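Local coordinates for carbonic anhydrase (Sordaria macrospora, PDB 4O1K), which catalyses the reversible hydration of carbon dioxide to bicarbonate as a tetrameric, zinc-dependent beta-class carbonic anhydrase, at residues I95-V99 and K100-V104; R142-E145 and K146-D149; A152-E155 and A156-E159. One frame throughout, in Å; residues are numbered along the deposited sequence.

Contact 1 of 3, residues I95-V99 and K100-V104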
ATOM      1  N   ILE A  95     -11.071   1.678  -8.781  1.00 26.56           N
ATOM      2  CA  ILE A  95     -11.192   2.371 -10.071  1.00 27.59           C
ATOM      3  C   ILE A  95     -11.153   1.336 -11.189  1.00 29.53           C
ATOM      4  O   ILE A  95     -11.995   1.331 -12.125  1.00 29.80           O
ATOM      5  CB  ILE A  95     -10.045   3.389 -10.239  1.00 25.65           C
ATOM      6  CG1 ILE A  95     -10.211   4.496  -9.201  1.00 25.62           C
ATOM      7  CG2 ILE A  95     -10.021   3.981 -11.665  1.00 24.38           C
ATOM      8  CD1 ILE A  95      -9.081   5.533  -9.189  1.00 29.20           C
ATOM      9  N   GLU A  96     -10.173   0.449 -11.106  1.00 29.84           N
ATOM     10  CA  GLU A  96     -10.049  -0.609 -12.104  1.00 36.84           C
ATOM     11  C   GLU A  96     -11.345  -1.413 -12.232  1.00 38.66           C
ATOM     12  O   GLU A  96     -11.842  -1.656 -13.344  1.00 39.95           O
ATOM     13  CB  GLU A  96      -8.904  -1.539 -11.696  1.00 43.15           C
ATOM     14  CG  GLU A  96      -8.857  -2.852 -12.462  1.00 53.60           C
ATOM     15  CD  GLU A  96      -7.927  -2.770 -13.644  1.00 57.55           C
ATOM     16  OE1 GLU A  96      -7.944  -1.716 -14.305  1.00 56.64           O
ATOM     17  OE2 GLU A  96      -7.177  -3.743 -13.892  1.00 59.58           O
ATOM     18  N   TYR A  97     -11.897  -1.807 -11.087  1.00 39.58           N
ATOM     19  CA  TYR A  97     -13.100  -2.640 -11.032  1.00 42.21           C
ATOM     20  C   TYR A  97     -14.348  -1.924 -11.523  1.00 38.69           C
ATOM     21  O   TYR A  97     -15.191  -2.515 -12.217  1.00 42.73           O
ATOM     22  CB  TYR A  97     -13.321  -3.115  -9.596  1.00 43.37           C
ATOM     23  CG  TYR A  97     -14.493  -4.061  -9.391  1.00 46.89           C
ATOM     24  CD1 TYR A  97     -14.494  -5.348  -9.925  1.00 52.77           C
ATOM     25  CD2 TYR A  97     -15.573  -3.678  -8.619  1.00 49.18           C
ATOM     26  CE1 TYR A  97     -15.572  -6.214  -9.702  1.00 56.19           C
ATOM     27  CE2 TYR A  97     -16.637  -4.519  -8.392  1.00 51.41           C
ATOM     28  CZ  TYR A  97     -16.638  -5.778  -8.925  1.00 56.68           C
ATOM     29  OH  TYR A  97     -17.732  -6.573  -8.670  1.00 60.65           O
ATOM     30  N   ALA A  98     -14.466  -0.652 -11.169  1.00 32.96           N
ATOM     31  CA  ALA A  98     -15.611   0.163 -11.579  1.00 33.88           C
ATOM     32  C   ALA A  98     -15.592   0.428 -13.073  1.00 33.75           C
ATOM     33  O   ALA A  98     -16.635   0.385 -13.740  1.00 34.26           O
ATOM     34  CB  ALA A  98     -15.637   1.483 -10.804  1.00 30.67           C
ATOM     35  N   VAL A  99     -14.411   0.708 -13.613  1.00 33.02           N
ATOM     36  CA  VAL A  99     -14.321   1.059 -15.032  1.00 34.95           C
ATOM     37  C   VAL A  99     -14.423  -0.176 -15.905  1.00 37.98           C
ATOM     38  O   VAL A  99     -15.181  -0.219 -16.879  1.00 39.21           O
ATOM     39  CB  VAL A  99     -13.005   1.730 -15.331  1.00 35.87           C
ATOM     40  CG1 VAL A  99     -12.813   1.843 -16.819  1.00 40.80           C
ATOM     41  CG2 VAL A  99     -12.958   3.111 -14.655  1.00 34.24           C
ATOM     42  N   LYS A 100     -13.645  -1.189 -15.562  1.00 34.72           N
ATOM     43  CA  LYS A 100     -13.516  -2.340 -16.448  1.00 41.39           C
ATOM     44  C   LYS A 100     -14.621  -3.380 -16.300  1.00 44.33           C
ATOM     45  O   LYS A 100     -15.075  -3.956 -17.290  1.00 47.57           O
ATOM     46  CB  LYS A 100     -12.134  -2.980 -16.290  1.00 43.61           C
ATOM     47  CG  LYS A 100     -11.157  -2.500 -17.360  1.00 51.27           C
ATOM     48  CD  LYS A 100      -9.701  -2.729 -16.975  1.00 54.99           C
ATOM     49  CE  LYS A 100      -8.800  -2.614 -18.201  1.00 60.21           C
ATOM     50  NZ  LYS A 100      -7.661  -3.586 -18.144  1.00 63.76           N
ATOM     51  N   HIS A 101     -15.067  -3.615 -15.074  1.00 46.22           N
ATOM     52  CA  HIS A 101     -16.017  -4.686 -14.821  1.00 49.47           C
ATOM     53  C   HIS A 101     -17.441  -4.190 -14.551  1.00 48.47           C
ATOM     54  O   HIS A 101     -18.410  -4.855 -14.924  1.00 47.29           O
ATOM     55  CB  HIS A 101     -15.492  -5.582 -13.699  1.00 54.46           C
ATOM     56  CG  HIS A 101     -14.144  -6.170 -13.996  1.00 60.35           C
ATOM     57  ND1 HIS A 101     -13.949  -7.133 -14.965  1.00 63.46           N
ATOM     58  CD2 HIS A 101     -12.921  -5.917 -13.465  1.00 59.39           C
ATOM     59  CE1 HIS A 101     -12.665  -7.450 -15.014  1.00 63.55           C
ATOM     60  NE2 HIS A 101     -12.021  -6.727 -14.114  1.00 58.82           N
ATOM     61  N   LEU A 102     -17.585  -3.019 -13.931  1.00 44.45           N
ATOM     62  CA  LEU A 102     -18.925  -2.446 -13.754  1.00 45.36           C
ATOM     63  C   LEU A 102     -19.341  -1.527 -14.909  1.00 43.84           C
ATOM     64  O   LEU A 102     -20.533  -1.250 -15.078  1.00 43.20           O
ATOM     65  CB  LEU A 102     -19.053  -1.718 -12.403  1.00 44.73           C
ATOM     66  CG  LEU A 102     -19.012  -2.616 -11.158  1.00 45.79           C
ATOM     67  CD1 LEU A 102     -19.006  -1.801  -9.863  1.00 46.19           C
ATOM     68  CD2 LEU A 102     -20.180  -3.572 -11.160  1.00 46.09           C
ATOM     69  N   LYS A 103     -18.363  -1.041 -15.681  1.00 38.01           N
ATOM     70  CA  LYS A 103     -18.636  -0.175 -16.838  1.00 35.90           C
ATOM     71  C   LYS A 103     -19.404   1.077 -16.420  1.00 36.25           C
ATOM     72  O   LYS A 103     -20.385   1.493 -17.046  1.00 34.59           O
ATOM     73  CB  LYS A 103     -19.396  -0.934 -17.926  1.00 42.89           C
ATOM     74  CG  LYS A 103     -18.774  -2.273 -18.310  1.00 49.98           C
ATOM     75  CD  LYS A 103     -17.620  -2.094 -19.267  1.00 55.34           C
ATOM     76  CE  LYS A 103     -17.148  -3.436 -19.838  1.00 61.58           C
ATOM     77  NZ  LYS A 103     -15.655  -3.456 -20.037  1.00 64.65           N
ATOM     78  N   VAL A 104     -18.924   1.666 -15.333  1.00 30.85           N
ATOM     79  CA  VAL A 104     -19.402   2.912 -14.803  1.00 32.11           C
ATOM     80  C   VAL A 104     -19.318   4.002 -15.892  1.00 33.89           C
ATOM     81  O   VAL A 104     -18.387   3.991 -16.692  1.00 32.38           O
ATOM     82  CB  VAL A 104     -18.555   3.160 -13.518  1.00 42.37           C
ATOM     83  CG1 VAL A 104     -17.795   4.461 -13.532  1.00 45.63           C
ATOM     84  CG2 VAL A 104     -19.399   2.929 -12.256  1.00 37.29           C
TER
HETATM   85  O   HOH W   1      -9.694  -5.993 -13.982  1.00 52.15           O

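Contact 2 of 3, residues R142-E145 and K146-D149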
ATOM      1  N   ARG A 142       2.023  22.070  -2.294  1.00 35.68           N
ATOM      2  CA  ARG A 142       3.287  22.445  -2.907  1.00 36.00           C
ATOM      3  C   ARG A 142       3.157  22.594  -4.426  1.00 37.30           C
ATOM      4  O   ARG A 142       3.822  23.431  -5.016  1.00 41.04           O
ATOM      5  CB  ARG A 142       4.385  21.441  -2.518  1.00 42.07           C
ATOM      6  CG  ARG A 142       4.692  21.450  -1.020  1.00 43.43           C
ATOM      7  CD  ARG A 142       5.754  20.411  -0.616  1.00 48.11           C
ATOM      8  NE  ARG A 142       5.964  20.434   0.828  1.00 46.10           N
ATOM      9  CZ  ARG A 142       5.645  19.446   1.652  1.00 47.14           C
ATOM     10  NH1 ARG A 142       5.131  18.302   1.187  1.00 46.94           N
ATOM     11  NH2 ARG A 142       5.865  19.588   2.954  1.00 49.52           N
ATOM     12  N   LEU A 143       2.251  21.835  -5.045  1.00 39.39           N
ATOM     13  CA  LEU A 143       2.047  21.907  -6.488  1.00 41.61           C
ATOM     14  C   LEU A 143       1.424  23.235  -6.914  1.00 45.37           C
ATOM     15  O   LEU A 143       1.455  23.597  -8.094  1.00 46.16           O
ATOM     16  CB  LEU A 143       1.145  20.764  -6.961  1.00 40.29           C
ATOM     17  CG  LEU A 143       1.854  19.445  -7.280  1.00 43.93           C
ATOM     18  CD1 LEU A 143       0.875  18.321  -7.447  1.00 43.86           C
ATOM     19  CD2 LEU A 143       2.679  19.591  -8.536  1.00 45.90           C
ATOM     20  N   HIS A 144       0.842  23.946  -5.956  1.00 44.52           N
ATOM     21  CA  HIS A 144       0.146  25.186  -6.241  1.00 40.16           C
ATOM     22  C   HIS A 144       0.564  26.225  -5.220  1.00 39.08           C
ATOM     23  O   HIS A 144      -0.207  27.107  -4.847  1.00 37.89           O
ATOM     24  CB  HIS A 144      -1.360  24.941  -6.167  1.00 39.83           C
ATOM     25  CG  HIS A 144      -1.844  23.930  -7.153  1.00 41.46           C
ATOM     26  ND1 HIS A 144      -2.169  24.256  -8.452  1.00 42.84           N
ATOM     27  CD2 HIS A 144      -2.042  22.595  -7.034  1.00 40.11           C
ATOM     28  CE1 HIS A 144      -2.551  23.165  -9.094  1.00 43.21           C
ATOM     29  NE2 HIS A 144      -2.495  22.146  -8.252  1.00 44.07           N
ATOM     30  N   GLU A 145       1.820  26.128  -4.792  1.00 39.41           N
ATOM     31  CA  GLU A 145       2.289  26.886  -3.646  1.00 37.11           C
ATOM     32  C   GLU A 145       2.160  28.392  -3.851  1.00 41.84           C
ATOM     33  O   GLU A 145       1.756  29.126  -2.934  1.00 44.00           O
ATOM     34  CB  GLU A 145       3.749  26.552  -3.416  1.00 45.36           C
ATOM     35  CG  GLU A 145       4.206  26.865  -2.039  1.00 53.19           C
ATOM     36  CD  GLU A 145       5.635  26.460  -1.834  1.00 60.14           C
ATOM     37  OE1 GLU A 145       6.043  25.422  -2.401  1.00 61.20           O
ATOM     38  OE2 GLU A 145       6.339  27.184  -1.111  1.00 66.13           O
ATOM     39  N   LYS A 146       2.515  28.835  -5.057  1.00 39.96           N
ATOM     40  CA  LYS A 146       2.474  30.247  -5.422  1.00 50.12           C
ATOM     41  C   LYS A 146       1.062  30.804  -5.314  1.00 51.15           C
ATOM     42  O   LYS A 146       0.861  31.874  -4.737  1.00 55.81           O
ATOM     43  CB  LYS A 146       2.954  30.425  -6.854  1.00 52.98           C
ATOM     44  CG  LYS A 146       4.443  30.560  -7.028  1.00 61.47           C
ATOM     45  CD  LYS A 146       4.705  30.858  -8.498  1.00 67.85           C
ATOM     46  CE  LYS A 146       6.063  31.482  -8.732  1.00 73.07           C
ATOM     47  NZ  LYS A 146       6.077  32.183 -10.062  1.00 75.98           N
ATOM     48  N   GLU A 147       0.096  30.085  -5.882  1.00 48.95           N
ATOM     49  CA  GLU A 147      -1.299  30.538  -5.875  1.00 47.58           C
ATOM     50  C   GLU A 147      -1.840  30.543  -4.452  1.00 46.27           C
ATOM     51  O   GLU A 147      -2.499  31.497  -4.032  1.00 46.66           O
ATOM     52  CB  GLU A 147      -2.178  29.645  -6.764  1.00 47.91           C
ATOM     53  CG  GLU A 147      -3.675  29.876  -6.562  1.00 50.27           C
ATOM     54  CD  GLU A 147      -4.550  28.950  -7.406  1.00 52.72           C
ATOM     55  OE1 GLU A 147      -4.007  28.097  -8.146  1.00 54.35           O
ATOM     56  OE2 GLU A 147      -5.786  29.072  -7.318  1.00 49.33           O
ATOM     57  N   LEU A 148      -1.547  29.479  -3.708  1.00 41.20           N
ATOM     58  CA  LEU A 148      -2.099  29.325  -2.368  1.00 42.27           C
ATOM     59  C   LEU A 148      -1.534  30.348  -1.382  1.00 43.71           C
ATOM     60  O   LEU A 148      -2.297  30.986  -0.646  1.00 47.85           O
ATOM     61  CB  LEU A 148      -1.920  27.893  -1.864  1.00 40.56           C
ATOM     62  CG  LEU A 148      -2.880  26.877  -2.505  1.00 39.92           C
ATOM     63  CD1 LEU A 148      -2.515  25.406  -2.193  1.00 39.83           C
ATOM     64  CD2 LEU A 148      -4.322  27.182  -2.077  1.00 36.02           C
ATOM     65  N   ASP A 149      -0.212  30.508  -1.380  1.00 44.78           N
ATOM     66  CA  ASP A 149       0.443  31.460  -0.496  1.00 49.54           C
ATOM     67  C   ASP A 149      -0.023  32.882  -0.748  1.00 50.25           C
ATOM     68  O   ASP A 149      -0.009  33.702   0.155  1.00 55.96           O
ATOM     69  CB  ASP A 149       1.961  31.405  -0.678  1.00 54.51           C
ATOM     70  CG  ASP A 149       2.603  30.230   0.045  1.00 57.82           C
ATOM     71  OD1 ASP A 149       1.955  29.651   0.950  1.00 56.86           O
ATOM     72  OD2 ASP A 149       3.770  29.909  -0.289  1.00 58.21           O
TER
HETATM   73  O   HOH W   2      -1.879  27.067  -8.921  1.00 50.06           O

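Contact 3 of 3, residues A152-E155 and A156-E159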
ATOM      1  N   ALA A 152      -4.382  35.676   1.152  1.00 62.14           N
ATOM      2  CA  ALA A 152      -4.155  36.166   2.508  1.00 64.34           C
ATOM      3  C   ALA A 152      -4.980  35.436   3.574  1.00 64.92           C
ATOM      4  O   ALA A 152      -4.422  34.923   4.550  1.00 67.20           O
ATOM      5  CB  ALA A 152      -4.411  37.666   2.577  1.00 63.35           C
ATOM      6  N   ASP A 153      -6.299  35.412   3.400  1.00 62.02           N
ATOM      7  CA  ASP A 153      -7.174  34.784   4.385  1.00 62.70           C
ATOM      8  C   ASP A 153      -6.924  33.294   4.438  1.00 59.55           C
ATOM      9  O   ASP A 153      -6.849  32.627   3.401  1.00 55.67           O
ATOM     10  CB  ASP A 153      -8.654  35.056   4.090  1.00 67.00           C
ATOM     11  CG  ASP A 153      -9.586  34.384   5.099  1.00 74.06           C
ATOM     12  OD1 ASP A 153      -9.279  34.397   6.314  1.00 77.37           O
ATOM     13  OD2 ASP A 153     -10.628  33.836   4.678  1.00 76.12           O
ATOM     14  N   GLU A 154      -6.811  32.787   5.660  1.00 60.88           N
ATOM     15  CA  GLU A 154      -6.523  31.386   5.915  1.00 61.73           C
ATOM     16  C   GLU A 154      -7.659  30.460   5.495  1.00 55.27           C
ATOM     17  O   GLU A 154      -7.424  29.427   4.867  1.00 46.32           O
ATOM     18  CB  GLU A 154      -6.229  31.195   7.398  1.00 69.47           C
ATOM     19  CG  GLU A 154      -5.681  29.832   7.751  1.00 74.32           C
ATOM     20  CD  GLU A 154      -4.937  29.859   9.066  1.00 83.30           C
ATOM     21  OE1 GLU A 154      -5.118  30.842   9.824  1.00 87.93           O
ATOM     22  OE2 GLU A 154      -4.163  28.911   9.332  1.00 83.90           O
ATOM     23  N   GLU A 155      -8.891  30.817   5.851  1.00 58.14           N
ATOM     24  CA  GLU A 155     -10.016  29.964   5.510  1.00 58.43           C
ATOM     25  C   GLU A 155     -10.199  29.912   3.995  1.00 56.50           C
ATOM     26  O   GLU A 155     -10.403  28.834   3.436  1.00 57.73           O
ATOM     27  CB  GLU A 155     -11.300  30.406   6.211  1.00 62.93           C
ATOM     28  CG  GLU A 155     -12.347  29.285   6.310  1.00 66.95           C
ATOM     29  CD  GLU A 155     -13.750  29.814   6.560  1.00 72.74           C
ATOM     30  OE1 GLU A 155     -13.882  31.017   6.857  1.00 77.08           O
ATOM     31  OE2 GLU A 155     -14.718  29.031   6.456  1.00 73.33           O
ATOM     32  N   ALA A 156     -10.106  31.072   3.341  1.00 53.16           N
ATOM     33  CA  ALA A 156     -10.146  31.145   1.876  1.00 51.39           C
ATOM     34  C   ALA A 156      -9.064  30.247   1.244  1.00 47.95           C
ATOM     35  O   ALA A 156      -9.318  29.520   0.267  1.00 43.49           O
ATOM     36  CB  ALA A 156      -9.989  32.570   1.414  1.00 51.44           C
ATOM     37  N   ARG A 157      -7.857  30.311   1.807  1.00 43.94           N
ATOM     38  CA  ARG A 157      -6.766  29.430   1.382  1.00 39.69           C
ATOM     39  C   ARG A 157      -7.114  27.949   1.536  1.00 38.80           C
ATOM     40  O   ARG A 157      -6.832  27.147   0.649  1.00 40.24           O
ATOM     41  CB  ARG A 157      -5.476  29.752   2.146  1.00 38.59           C
ATOM     42  CG  ARG A 157      -4.225  29.260   1.447  1.00 40.07           C
ATOM     43  CD  ARG A 157      -2.988  29.536   2.273  1.00 45.57           C
ATOM     44  NE  ARG A 157      -2.975  30.921   2.722  1.00 50.10           N
ATOM     45  CZ  ARG A 157      -2.834  31.281   3.997  1.00 54.07           C
ATOM     46  NH1 ARG A 157      -2.680  30.357   4.940  1.00 54.79           N
ATOM     47  NH2 ARG A 157      -2.852  32.564   4.331  1.00 55.32           N
ATOM     48  N   TYR A 158      -7.756  27.628   2.645  0.70 40.23           N
ATOM     49  CA  TYR A 158      -8.124  26.272   2.994  0.70 42.31           C
ATOM     50  C   TYR A 158      -9.178  25.734   2.011  0.70 40.54           C
ATOM     51  O   TYR A 158      -9.092  24.592   1.538  0.70 38.62           O
ATOM     52  CB  TYR A 158      -8.622  26.330   4.438  0.70 46.10           C
ATOM     53  CG  TYR A 158      -9.308  25.111   4.973  0.70 44.47           C
ATOM     54  CD1 TYR A 158      -8.944  23.841   4.575  0.70 41.38           C
ATOM     55  CD2 TYR A 158     -10.324  25.240   5.904  0.70 47.75           C
ATOM     56  CE1 TYR A 158      -9.593  22.729   5.075  0.70 42.93           C
ATOM     57  CE2 TYR A 158     -10.960  24.141   6.417  0.70 47.31           C
ATOM     58  CZ  TYR A 158     -10.593  22.889   5.991  0.70 46.59           C
ATOM     59  OH  TYR A 158     -11.221  21.790   6.501  0.70 49.96           O
ATOM     60  N   GLU A 159     -10.146  26.578   1.671  1.00 40.25           N
ATOM     61  CA  GLU A 159     -11.206  26.208   0.725  1.00 38.94           C
ATOM     62  C   GLU A 159     -10.601  26.010  -0.667  1.00 35.87           C
ATOM     63  O   GLU A 159     -10.972  25.070  -1.411  1.00 38.07           O
ATOM     64  CB  GLU A 159     -12.330  27.259   0.728  1.00 42.69           C
ATOM     65  CG  GLU A 159     -12.996  27.383   2.099  1.00 48.66           C
ATOM     66  CD  GLU A 159     -14.216  28.291   2.104  1.00 59.72           C
ATOM     67  OE1 GLU A 159     -14.370  29.120   1.173  1.00 61.78           O
ATOM     68  OE2 GLU A 159     -15.023  28.163   3.053  1.00 63.25           O
TER

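Contact 1 of 3, residues I95-V99 and K100-V104
Two backbone donors grip the carbonyl oxygen Tyr97 O at the C-terminal end of helix 89-100. Leu102 N reaches this atom at 3.0 Å, nearly along the C=O axis, whereas His101 N, at 3.1 Å, stands above the carbonyl plane. The bond from Leu102 spans five residues instead of four, a widening of the last turn that leads into its exit. One residue earlier, Lys100 N keeps the regular alpha-helical bond to Glu96 O at 2.9 Å. Lys103 then takes a left-handed backbone conformation (phi 58°), and the chain folds back so that Val104 N makes an almost straight bond to Ala98 O (3.1 Å, 176° at the hydrogen). Helix termination is thus worked out largely by the backbone, with one side chain helping: Lys103 NZ curls round to donate to Lys100 O at 2.9 Å, placing an ammonium group where helix carbonyls end. On another flank, the Tyr97 ring, with CG anti to the backbone N (chi1 -177°), meets His101 CB through CD1 and Leu102 CD1 through CE2 (both 3.9 Å). Glu96 OE1 lies against Lys100 CD at 3.4 Å, while Lys100 NZ stays too far from that oxygen for a salt bridge. The turn closes the helical part of a beta-alpha-beta crossover: helix 89-100 leads on to strand 106-112, with Ala98 and Val104 resting on Leu52 of strand 51-56, Val99 against helix 177-186, and Tyr97 packed on Met130 of the second subunit.

Contact 2 of 3, residues R142-E145 and K146-D149
Glu145, its CG swung opposite the backbone N (chi1 -160°), and Asp149, its CG turned back beside N (chi1 -79°), extend alongside each other in the same direction. Their carboxylate planes stand nearly perpendicular, and Glu145 CG comes within 3.5 Å of Asp149 OD2. The helix beneath them starts here. His144 is its N-cap residue, and Leu148 N donates to His144 O at 3.0 Å, while Asp149 N donates to Glu145 O at 2.9 Å. Leu148 lays CD1 near His144 CB and continues onto Leu161 and Leu164 of helix 154-174. The imidazole is occupied at both nitrogens: a water lies in the ring plane 2.9 Å from His144 ND1 and gives a hydrogen to Glu147 OE1, and NE2 is hydrogen-bonded to Glu168. Glu147 is held from its other oxygen by a salt bridge to Arg160, and Asp149 OD1 by Tyr141 OH. With Glu145 OE2 and Asp149 OD2 only 3.8 Å apart, their mutual repulsion would probably raise the proton affinity of one, an effect that Lys219 of the third subunit, packed on Glu145, may lessen, whereas the acids near His144 would tend to favour a protonated ring.

Contact 3 of 3, residues A152-E155 and A156-E159
Asp153 OD2 accepts the backbone hydrogen of Ala156 N at 3.1 Å, the donor standing well above the carboxylate plane. A chi1 of 179° carries the carboxylate over to this amide, where OD2 also touches Ala156 CB at 3.6 Å. Behind this bond the regular ladder begins, with Arg157 N on Asp153 O, Tyr158 N on Glu154 O, and Glu159 N on Glu155 O at 2.9 Å. Arg157 turns back over the same first turn: its chain bends at chi3 (-49°), and Glu154 CA lies 3.9 Å above the guanidinium plane, toward its rim. NH2 comes 2.8 Å from Ala152 O, while NE donates to Ile151 O. This is a worked case of the N-cap at the start of a long helix, here 154-174: an extended residue, Asp153, supplies a side-chain acceptor to a first-turn amide that has no carbonyl of an earlier helical turn to bond to, and an arginine one turn on ties down the incoming chain. With a leucine in place of Arg157, the Ile151 carbonyl would probably be left without this donor and the segment leading into the helix would be freer to shift. Further out, the carboxylates of Glu155 and Glu159 approach closely, OE2 of each 3.5 Å from the other. Arg199 probably makes that tolerable, forming a salt bridge to Glu155 OE2 and a long, weak ion pair with Glu159 OE2. Tyr158 is modelled in two conformers. In the one described, its side chain packs on Val118 and Lys119 of helix 116-121, its OH is hydrogen-bonded to the backbone oxygen of Cys115, a zinc ligand, and the side chain lies about 7 Å from the zinc ion.

Overall arrangement
The three contacts show one principle, that helix ends are finished by local bonds, in differing surroundings. Contact 1 is partly buried and closes a helix packed against the central sheet, so apolar side chains meet strand 51-56 and a second subunit. Contacts 2 and 3 are surface contacts at helix beginnings, rich in acidic side chains, some paired with arginines elsewhere in the chain; they lie on successive helices, 145-150 and 154-174, and touch where Leu148 O meets Arg157 CG at 3.3 Å. Contact 1 lies apart, its centre 34 and 36 Å from theirs. Contact 2 borders a third subunit, whereas contact 3 touches no other chain of the tetramer and reaches toward the zinc site.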